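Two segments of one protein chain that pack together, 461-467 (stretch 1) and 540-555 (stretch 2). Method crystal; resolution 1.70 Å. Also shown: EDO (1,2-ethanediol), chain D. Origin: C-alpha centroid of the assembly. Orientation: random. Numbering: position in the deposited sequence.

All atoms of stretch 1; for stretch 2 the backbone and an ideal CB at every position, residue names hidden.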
ATOM      1  N   LYS A 461      -4.213 -17.751  18.905  1.00 19.89           N
ATOM      2  CA  LYS A 461      -3.132 -18.099  18.009  1.00 19.98           C
ATOM      3  C   LYS A 461      -2.848 -17.059  16.936  1.00 18.82           C
ATOM      4  O   LYS A 461      -3.742 -16.635  16.185  1.00 20.09           O
ATOM      5  CB  LYS A 461      -3.372 -19.456  17.346  1.00 21.15           C
ATOM      6  CG  LYS A 461      -3.791 -20.610  18.248  1.00 23.35           C
ATOM      7  CD  LYS A 461      -2.802 -20.928  19.331  1.00 24.45           C
ATOM      8  CE  LYS A 461      -3.290 -22.172  20.083  1.00 26.70           C
ATOM      9  NZ  LYS A 461      -2.539 -22.432  21.319  1.00 28.75           N
ATOM     10  N   ILE A 462      -1.567 -16.723  16.803  1.00 17.57           N
ATOM     11  CA  ILE A 462      -1.106 -15.684  15.920  1.00 16.38           C
ATOM     12  C   ILE A 462      -0.224 -16.363  14.894  1.00 15.94           C
ATOM     13  O   ILE A 462       0.794 -16.929  15.246  1.00 16.70           O
ATOM     14  CB  ILE A 462      -0.232 -14.636  16.705  1.00 15.89           C
ATOM     15  CG1 ILE A 462      -0.989 -14.098  17.936  1.00 16.24           C
ATOM     16  CG2 ILE A 462       0.229 -13.499  15.805  1.00 15.10           C
ATOM     17  CD1 ILE A 462      -2.366 -13.518  17.699  1.00 15.99           C
ATOM     18  N   PRO A 463      -0.604 -16.284  13.618  1.00 15.35           N
ATOM     19  CA  PRO A 463       0.229 -16.873  12.587  1.00 15.13           C
ATOM     20  C   PRO A 463       1.528 -16.121  12.433  1.00 14.94           C
ATOM     21  O   PRO A 463       1.584 -14.898  12.610  1.00 14.15           O
ATOM     22  CB  PRO A 463      -0.569 -16.667  11.299  1.00 14.90           C
ATOM     23  CG  PRO A 463      -1.948 -16.361  11.717  1.00 14.73           C
ATOM     24  CD  PRO A 463      -1.820 -15.682  13.065  1.00 15.02           C
ATOM     25  N   TYR A 464       2.564 -16.852  12.073  1.00 15.11           N
ATOM     26  CA  TYR A 464       3.749 -16.244  11.554  1.00 15.28           C
ATOM     27  C   TYR A 464       4.441 -17.164  10.538  1.00 15.41           C
ATOM     28  O   TYR A 464       4.273 -18.388  10.563  1.00 16.29           O
ATOM     29  CB  TYR A 464       4.731 -15.816  12.656  1.00 15.78           C
ATOM     30  CG  TYR A 464       5.379 -16.888  13.510  1.00 16.84           C
ATOM     31  CD1 TYR A 464       4.735 -17.391  14.655  1.00 17.84           C
ATOM     32  CD2 TYR A 464       6.635 -17.342  13.230  1.00 17.48           C
ATOM     33  CE1 TYR A 464       5.335 -18.336  15.496  1.00 18.84           C
ATOM     34  CE2 TYR A 464       7.242 -18.272  14.059  1.00 18.65           C
ATOM     35  CZ  TYR A 464       6.605 -18.761  15.200  1.00 18.89           C
ATOM     36  OH  TYR A 464       7.277 -19.745  15.957  1.00 21.14           O
ATOM     37  N   PHE A 465       5.176 -16.523   9.647  1.00 15.36           N
ATOM     38  CA  PHE A 465       5.933 -17.132   8.568  1.00 15.49           C
ATOM     39  C   PHE A 465       7.429 -17.027   8.826  1.00 16.00           C
ATOM     40  O   PHE A 465       7.988 -15.925   9.059  1.00 15.91           O
ATOM     41  CB  PHE A 465       5.531 -16.537   7.242  1.00 15.05           C
ATOM     42  CG  PHE A 465       4.129 -16.873   6.875  1.00 15.37           C
ATOM     43  CD1 PHE A 465       3.833 -18.025   6.177  1.00 15.70           C
ATOM     44  CD2 PHE A 465       3.091 -16.065   7.284  1.00 14.99           C
ATOM     45  CE1 PHE A 465       2.503 -18.356   5.861  1.00 15.42           C
ATOM     46  CE2 PHE A 465       1.790 -16.380   7.032  1.00 15.33           C
ATOM     47  CZ  PHE A 465       1.467 -17.509   6.262  1.00 15.33           C
ATOM     48  N   LEU A 466       8.065 -18.193   8.825  1.00 16.31           N
ATOM     49  CA  LEU A 466       9.450 -18.314   9.150  1.00 16.54           C
ATOM     50  C   LEU A 466      10.197 -18.828   7.899  1.00 16.64           C
ATOM     51  O   LEU A 466       9.806 -19.864   7.335  1.00 16.37           O
ATOM     52  CB  LEU A 466       9.578 -19.337  10.266  1.00 17.40           C
ATOM     53  CG  LEU A 466      10.982 -19.771  10.622  1.00 17.94           C
ATOM     54  CD1 LEU A 466      11.862 -18.671  11.207  1.00 18.21           C
ATOM     55  CD2 LEU A 466      10.899 -20.953  11.600  1.00 18.38           C
ATOM     56  N   VAL A 467      11.240 -18.114   7.460  1.00 16.58           N
ATOM     57  CA  VAL A 467      12.046 -18.498   6.292  1.00 17.00           C
ATOM     58  C   VAL A 467      13.522 -18.537   6.710  1.00 17.82           C
ATOM     59  O   VAL A 467      14.036 -17.603   7.356  1.00 17.88           O
ATOM     60  CB  VAL A 467      11.903 -17.500   5.130  1.00 16.57           C
ATOM     61  CG1 VAL A 467      12.867 -17.812   3.976  1.00 17.35           C
ATOM     62  CG2 VAL A 467      10.487 -17.549   4.611  1.00 16.20           C
ATOM     63  N   UNK A 540       1.129  -7.027  22.046  1.00 15.52           N
ATOM     64  CA  UNK A 540       1.262  -8.288  22.757  1.00 16.10           C
ATOM     65  C   UNK A 540       1.448  -9.443  21.777  1.00 15.98           C
ATOM     66  O   UNK A 540       2.265 -10.324  22.026  1.00 16.32           O
ATOM     67  CB  UNK A 540       0.039  -8.533  23.643  1.00 16.10           C
ATOM     68  N   UNK A 541       0.718  -9.420  20.662  1.00 15.43           N
ATOM     69  CA  UNK A 541       0.862 -10.472  19.634  1.00 15.17           C
ATOM     70  C   UNK A 541       2.287 -10.501  19.117  1.00 15.10           C
ATOM     71  O   UNK A 541       2.880 -11.538  18.901  1.00 15.03           O
ATOM     72  CB  UNK A 541      -0.112 -10.247  18.476  1.00 15.17           C
ATOM     73  N   UNK A 542       2.834  -9.323  18.919  1.00 15.16           N
ATOM     74  CA  UNK A 542       4.185  -9.209  18.395  1.00 15.37           C
ATOM     75  C   UNK A 542       5.183  -9.784  19.434  1.00 16.03           C
ATOM     76  O   UNK A 542       6.068 -10.505  19.083  1.00 15.89           O
ATOM     77  CB  UNK A 542       4.510  -7.751  18.064  1.00 15.37           C
ATOM     78  N   UNK A 543       5.007  -9.471  20.709  1.00 16.17           N
ATOM     79  CA  UNK A 543       5.875 -10.044  21.763  1.00 17.14           C
ATOM     80  C   UNK A 543       5.761 -11.588  21.816  1.00 17.13           C
ATOM     81  O   UNK A 543       6.763 -12.305  22.014  1.00 17.60           O
ATOM     82  CB  UNK A 543       5.507  -9.450  23.124  1.00 17.14           C
ATOM     83  N   UNK A 544       4.534 -12.097  21.690  1.00 16.76           N
ATOM     84  CA  UNK A 544       4.292 -13.550  21.672  1.00 17.08           C
ATOM     85  C   UNK A 544       5.123 -14.247  20.583  1.00 17.04           C
ATOM     86  O   UNK A 544       5.712 -15.254  20.829  1.00 17.78           O
ATOM     87  CB  UNK A 544       2.805 -13.833  21.451  1.00 17.08           C
ATOM     88  N   UNK A 545       5.138 -13.689  19.387  1.00 16.49           N
ATOM     89  CA  UNK A 545       5.994 -14.207  18.337  1.00 16.18           C
ATOM     90  C   UNK A 545       7.501 -14.044  18.669  1.00 16.66           C
ATOM     91  O   UNK A 545       8.289 -15.004  18.506  1.00 17.54           O
ATOM     92  CB  UNK A 545       5.665 -13.500  17.021  1.00 16.18           C
ATOM     93  N   UNK A 546       7.903 -12.872  19.146  1.00 16.84           N
ATOM     94  CA  UNK A 546       9.309 -12.603  19.481  1.00 17.54           C
ATOM     95  C   UNK A 546       9.802 -13.658  20.505  1.00 18.85           C
ATOM     96  O   UNK A 546      10.844 -14.290  20.331  1.00 19.20           O
ATOM     97  CB  UNK A 546       9.469 -11.188  20.039  1.00 17.54           C
ATOM     98  N   UNK A 547       9.022 -13.864  21.551  1.00 20.12           N
ATOM     99  CA  UNK A 547       9.385 -14.793  22.634  1.00 22.03           C
ATOM    100  C   UNK A 547       9.435 -16.209  22.152  1.00 22.46           C
ATOM    101  O   UNK A 547      10.282 -16.997  22.631  1.00 22.92           O
ATOM    102  CB  UNK A 547       8.397 -14.687  23.797  1.00 22.03           C
ATOM    103  N   UNK A 548       8.553 -16.554  21.225  1.00 22.59           N
ATOM    104  CA  UNK A 548       8.531 -17.892  20.704  1.00 23.50           C
ATOM    105  C   UNK A 548       9.774 -18.169  19.853  1.00 22.13           C
ATOM    106  O   UNK A 548      10.312 -19.284  19.888  1.00 21.84           O
ATOM    107  CB  UNK A 548       7.256 -18.116  19.888  1.00 23.50           C
ATOM    108  N   UNK A 549      10.243 -17.170  19.107  1.00 20.28           N
ATOM    109  CA  UNK A 549      11.478 -17.342  18.322  1.00 20.01           C
ATOM    110  C   UNK A 549      12.690 -17.628  19.219  1.00 20.88           C
ATOM    111  O   UNK A 549      13.597 -18.413  18.879  1.00 20.44           O
ATOM    112  CB  UNK A 549      11.743 -16.092  17.480  1.00 20.01           C
ATOM    113  N   UNK A 550      12.681 -16.960  20.353  1.00 21.19           N
ATOM    114  CA  UNK A 550      13.741 -17.128  21.340  1.00 22.63           C
ATOM    115  C   UNK A 550      13.571 -18.481  22.023  1.00 23.78           C
ATOM    116  O   UNK A 550      14.557 -19.174  22.246  1.00 24.97           O
ATOM    117  CB  UNK A 550      13.724 -15.993  22.365  1.00 22.63           C
ATOM    118  N   UNK A 551      12.353 -18.864  22.400  1.00 24.73           N
ATOM    119  CA  UNK A 551      12.153 -20.147  23.142  1.00 26.69           C
ATOM    120  C   UNK A 551      12.600 -21.346  22.292  1.00 26.72           C
ATOM    121  O   UNK A 551      13.198 -22.310  22.791  1.00 27.13           O
ATOM    122  CB  UNK A 551      10.685 -20.317  23.538  1.00 26.69           C
ATOM    123  N   UNK A 552      12.317 -21.265  21.003  1.00 25.92           N
ATOM    124  CA  UNK A 552      12.687 -22.325  20.087  1.00 26.95           C
ATOM    125  C   UNK A 552      14.114 -22.288  19.607  1.00 26.88           C
ATOM    126  O   UNK A 552      14.441 -23.059  18.725  1.00 26.35           O
ATOM    127  CB  UNK A 552      11.759 -22.287  18.871  1.00 26.95           C
ATOM    128  N   UNK A 553      14.937 -21.414  20.185  1.00 26.64           N
ATOM    129  CA  UNK A 553      16.322 -21.245  19.806  1.00 27.34           C
ATOM    130  C   UNK A 553      16.612 -21.008  18.338  1.00 26.57           C
ATOM    131  O   UNK A 553      17.651 -21.415  17.796  1.00 26.76           O
ATOM    132  CB  UNK A 553      17.099 -22.485  20.253  1.00 27.34           C
ATOM    133  N   UNK A 554      15.687 -20.292  17.715  1.00 24.29           N
ATOM    134  CA  UNK A 554      15.943 -19.721  16.431  1.00 23.72           C
ATOM    135  C   UNK A 554      16.897 -18.559  16.621  1.00 22.84           C
ATOM    136  O   UNK A 554      17.839 -18.401  15.856  1.00 22.70           O
ATOM    137  CB  UNK A 554      14.646 -19.285  15.746  1.00 23.72           C
ATOM    138  N   UNK A 555      16.627 -17.719  17.622  1.00 22.42           N
ATOM    139  CA  UNK A 555      17.440 -16.531  17.839  1.00 21.93           C
ATOM    140  C   UNK A 555      17.450 -16.215  19.329  1.00 22.50           C
ATOM    141  O   UNK A 555      16.947 -17.015  20.144  1.00 22.33           O
ATOM    142  CB  UNK A 555      16.915 -15.344  17.029  1.00 21.93           C
TER
HETATM  143  C1  EDO D 803      -5.601 -18.576  13.779  1.00 35.63           C
HETATM  144  O1  EDO D 803      -6.487 -19.681  14.033  1.00 37.07           O
HETATM  145  C2  EDO D 803      -6.221 -17.297  14.299  1.00 33.98           C
HETATM  146  O2  EDO D 803      -6.347 -17.355  15.714  1.00 32.53           O

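Stretch 1 is a strand, and Ile-462, Tyr-464 and Leu-466 turn their side chains toward stretch 2. Positions 540 to 551 are helical, and the helix axis passes 9.2 Å from the strand axis, at 60° to it.

Position 540 has helical angles, and its CB has nothing of stretch 1 within 5.5 Å. Many residues would suit; it is Asn-540, whose OD1 is hydrogen-bonded elsewhere in the structure.

Position 541 points toward stretch 1, its ideal CB 4.0 Å from Ile-462 CG1. Stretch 1 offers only a methyl-rich surface here, so a small or medium apolar residue would be the first guess. The residue is Asp-541. Asp-541 CG lies 3.3 Å from Ile-462 CD1, a close contact without a hydrogen bond. Both carboxylate oxygens are hydrogen-bonded elsewhere in the structure, so the choice cannot be read from stretch 1.

Position 542 points away and 543 is out of reach. Stretch 1 sets no limit on either; they are Phe-542 and Phe-543.

Position 544 points toward the strand, but its ideal CB is 5.2 Å from Ile-462 CG1. Alanine, serine or a somewhat larger apolar residue would suit. It is Ala-544, which adds little.

Position 545 faces the strand between Ile-462 and Tyr-464, with its ideal CB 4.6 Å from Tyr-464 CD1. An apolar side chain such as valine, isoleucine or leucine is expected. It is Val-545, with chi1 t. Val-545 CG1 lies over one face of the Tyr-464 ring, 4.1 Å from its centroid, in a CH-pi contact. Val-545 CG2 meets Ile-462 CG2 at 4.1 Å.

Positions 546 and 547 are out of reach, and polar or apolar residues would do. Ser-546 OG donates to Phe-542 O, one turn back, at 3.1 Å; Glu-547 follows.

Position 548 points toward stretch 1, its ideal CB 4.3 Å from Tyr-464 OH. A long polar side chain could use that hydroxyl; an aliphatic one could pack beside it. It is Glu-548, whose CG is 3.5 Å from Tyr-464 OH. A water links the two groups: Tyr-464 OH donates to it at 2.7 Å, and it donates to Glu-548 OE2 at 2.9 Å.

Position 549 points sideways, so a side chain must extend to reach the ring. Leucine or methionine would suit. Leu-549 brings CD2 to 4.0 Å from Tyr-464 CE2.

Positions 550 and 551 are out of reach and accept much; they are Ile-550 and Lys-551.

Position 552 is the first to leave helical angles. It points toward stretch 1, but from a distance that favours a long side chain. Gln-552 places OE1 3.7 Å from Tyr-464 OH.

Position 553 has positive phi (52°), where glycine, asparagine or aspartate are common. It is Asn-553.

Position 554 faces Leu-466, its ideal CB 5.4 Å from Leu-466 CD1. A long apolar residue fits. Ile-554 CD1 meets Leu-466 CD2 at 3.9 Å.

Position 555 is extended and out of reach, so many residues would do; it is Thr-555.

Stretch 2 (540-555) NDFFAVSEELIKQNIT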
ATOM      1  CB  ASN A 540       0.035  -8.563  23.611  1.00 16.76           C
ATOM      2  CG  ASN A 540      -0.060  -7.633  24.804  1.00 17.49           C
ATOM      3  OD1 ASN A 540       0.904  -6.960  25.172  1.00 18.08           O
ATOM      4  ND2 ASN A 540      -1.215  -7.626  25.434  1.00 18.18           N
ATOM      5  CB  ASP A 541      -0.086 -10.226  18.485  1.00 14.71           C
ATOM      6  CG  ASP A 541      -1.531 -10.522  18.852  1.00 14.88           C
ATOM      7  OD1 ASP A 541      -1.733 -11.039  19.959  1.00 15.25           O
ATOM      8  OD2 ASP A 541      -2.461 -10.212  18.045  1.00 14.45           O
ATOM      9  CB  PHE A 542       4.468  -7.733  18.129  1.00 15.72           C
ATOM     10  CG  PHE A 542       5.703  -7.486  17.312  1.00 16.34           C
ATOM     11  CD1 PHE A 542       5.769  -7.858  15.976  1.00 15.71           C
ATOM     12  CD2 PHE A 542       6.774  -6.832  17.856  1.00 17.04           C
ATOM     13  CE1 PHE A 542       6.882  -7.609  15.211  1.00 15.63           C
ATOM     14  CE2 PHE A 542       7.936  -6.634  17.098  1.00 17.15           C
ATOM     15  CZ  PHE A 542       7.974  -6.998  15.784  1.00 16.60           C
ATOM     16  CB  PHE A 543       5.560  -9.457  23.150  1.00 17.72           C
ATOM     17  CG  PHE A 543       5.672  -7.966  23.230  1.00 17.82           C
ATOM     18  CD1 PHE A 543       6.721  -7.284  22.621  1.00 17.80           C
ATOM     19  CD2 PHE A 543       4.704  -7.229  23.902  1.00 17.92           C
ATOM     20  CE1 PHE A 543       6.829  -5.933  22.711  1.00 17.94           C
ATOM     21  CE2 PHE A 543       4.814  -5.862  24.004  1.00 17.99           C
ATOM     22  CZ  PHE A 543       5.846  -5.197  23.383  1.00 17.99           C
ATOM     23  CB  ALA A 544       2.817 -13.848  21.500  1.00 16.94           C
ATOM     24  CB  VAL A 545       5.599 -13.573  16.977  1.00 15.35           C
ATOM     25  CG1 VAL A 545       6.544 -14.045  15.917  1.00 15.19           C
ATOM     26  CG2 VAL A 545       4.174 -13.960  16.597  1.00 15.08           C
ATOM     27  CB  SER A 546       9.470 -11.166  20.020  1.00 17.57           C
ATOM     28  OG  SER A 546       9.140 -10.179  19.043  1.00 16.67           O
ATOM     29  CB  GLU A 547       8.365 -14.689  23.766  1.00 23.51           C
ATOM     30  CG  GLU A 547       8.504 -13.384  24.517  1.00 24.77           C
ATOM     31  CD  GLU A 547       7.456 -13.177  25.574  1.00 27.40           C
ATOM     32  OE1 GLU A 547       6.285 -13.566  25.382  1.00 29.51           O
ATOM     33  OE2 GLU A 547       7.808 -12.544  26.596  1.00 31.21           O
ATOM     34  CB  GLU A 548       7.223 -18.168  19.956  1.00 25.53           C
ATOM     35  CG  GLU A 548       7.101 -19.575  19.438  1.00 28.75           C
ATOM     36  CD  GLU A 548       6.803 -20.597  20.527  1.00 33.34           C
ATOM     37  OE1 GLU A 548       6.916 -20.308  21.761  1.00 39.99           O
ATOM     38  OE2 GLU A 548       6.452 -21.720  20.154  1.00 37.08           O
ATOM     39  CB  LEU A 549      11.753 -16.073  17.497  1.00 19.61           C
ATOM     40  CG  LEU A 549      10.724 -15.710  16.431  1.00 18.66           C
ATOM     41  CD1 LEU A 549      11.071 -14.357  15.876  1.00 18.23           C
ATOM     42  CD2 LEU A 549      10.735 -16.771  15.336  1.00 18.55           C
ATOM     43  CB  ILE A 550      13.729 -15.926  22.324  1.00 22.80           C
ATOM     44  CG1 ILE A 550      14.219 -14.677  21.578  1.00 22.32           C
ATOM     45  CG2 ILE A 550      14.589 -16.206  23.559  1.00 24.06           C
ATOM     46  CD1 ILE A 550      13.860 -13.345  22.221  1.00 22.55           C
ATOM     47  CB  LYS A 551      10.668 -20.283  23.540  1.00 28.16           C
ATOM     48  CG  LYS A 551      10.292 -21.436  24.472  1.00 30.45           C
ATOM     49  CD  LYS A 551       8.938 -21.143  25.153  1.00 32.39           C
ATOM     50  CE  LYS A 551       8.480 -22.272  26.095  1.00 33.63           C
ATOM     51  NZ  LYS A 551       9.421 -22.510  27.196  1.00 34.99           N
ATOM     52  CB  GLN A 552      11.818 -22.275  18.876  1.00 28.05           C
ATOM     53  CG  GLN A 552      10.415 -22.536  19.284  1.00 29.77           C
ATOM     54  CD  GLN A 552       9.603 -22.911  18.116  1.00 32.25           C
ATOM     55  OE1 GLN A 552       9.746 -22.340  17.037  1.00 33.18           O
ATOM     56  NE2 GLN A 552       8.727 -23.883  18.308  1.00 36.63           N
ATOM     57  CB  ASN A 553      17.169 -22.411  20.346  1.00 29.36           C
ATOM     58  CG  ASN A 553      17.463 -22.225  21.818  1.00 31.84           C
ATOM     59  OD1 ASN A 553      18.311 -21.404  22.203  1.00 33.26           O
ATOM     60  ND2 ASN A 553      16.734 -22.949  22.656  1.00 33.14           N
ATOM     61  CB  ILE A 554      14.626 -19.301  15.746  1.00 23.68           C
ATOM     62  CG1 ILE A 554      13.816 -20.569  15.449  1.00 24.51           C
ATOM     63  CG2 ILE A 554      14.914 -18.493  14.479  1.00 22.45           C
ATOM     64  CD1 ILE A 554      12.374 -20.320  15.166  1.00 24.54           C
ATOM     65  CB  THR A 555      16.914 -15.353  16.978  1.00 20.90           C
ATOM     66  OG1 THR A 555      17.872 -14.286  16.915  1.00 20.72           O
ATOM     67  CG2 THR A 555      15.605 -14.858  17.492  1.00 20.40           C
TER
HETATM   68  O   HOH W   1       5.647 -21.331  17.423  1.00 38.59           O
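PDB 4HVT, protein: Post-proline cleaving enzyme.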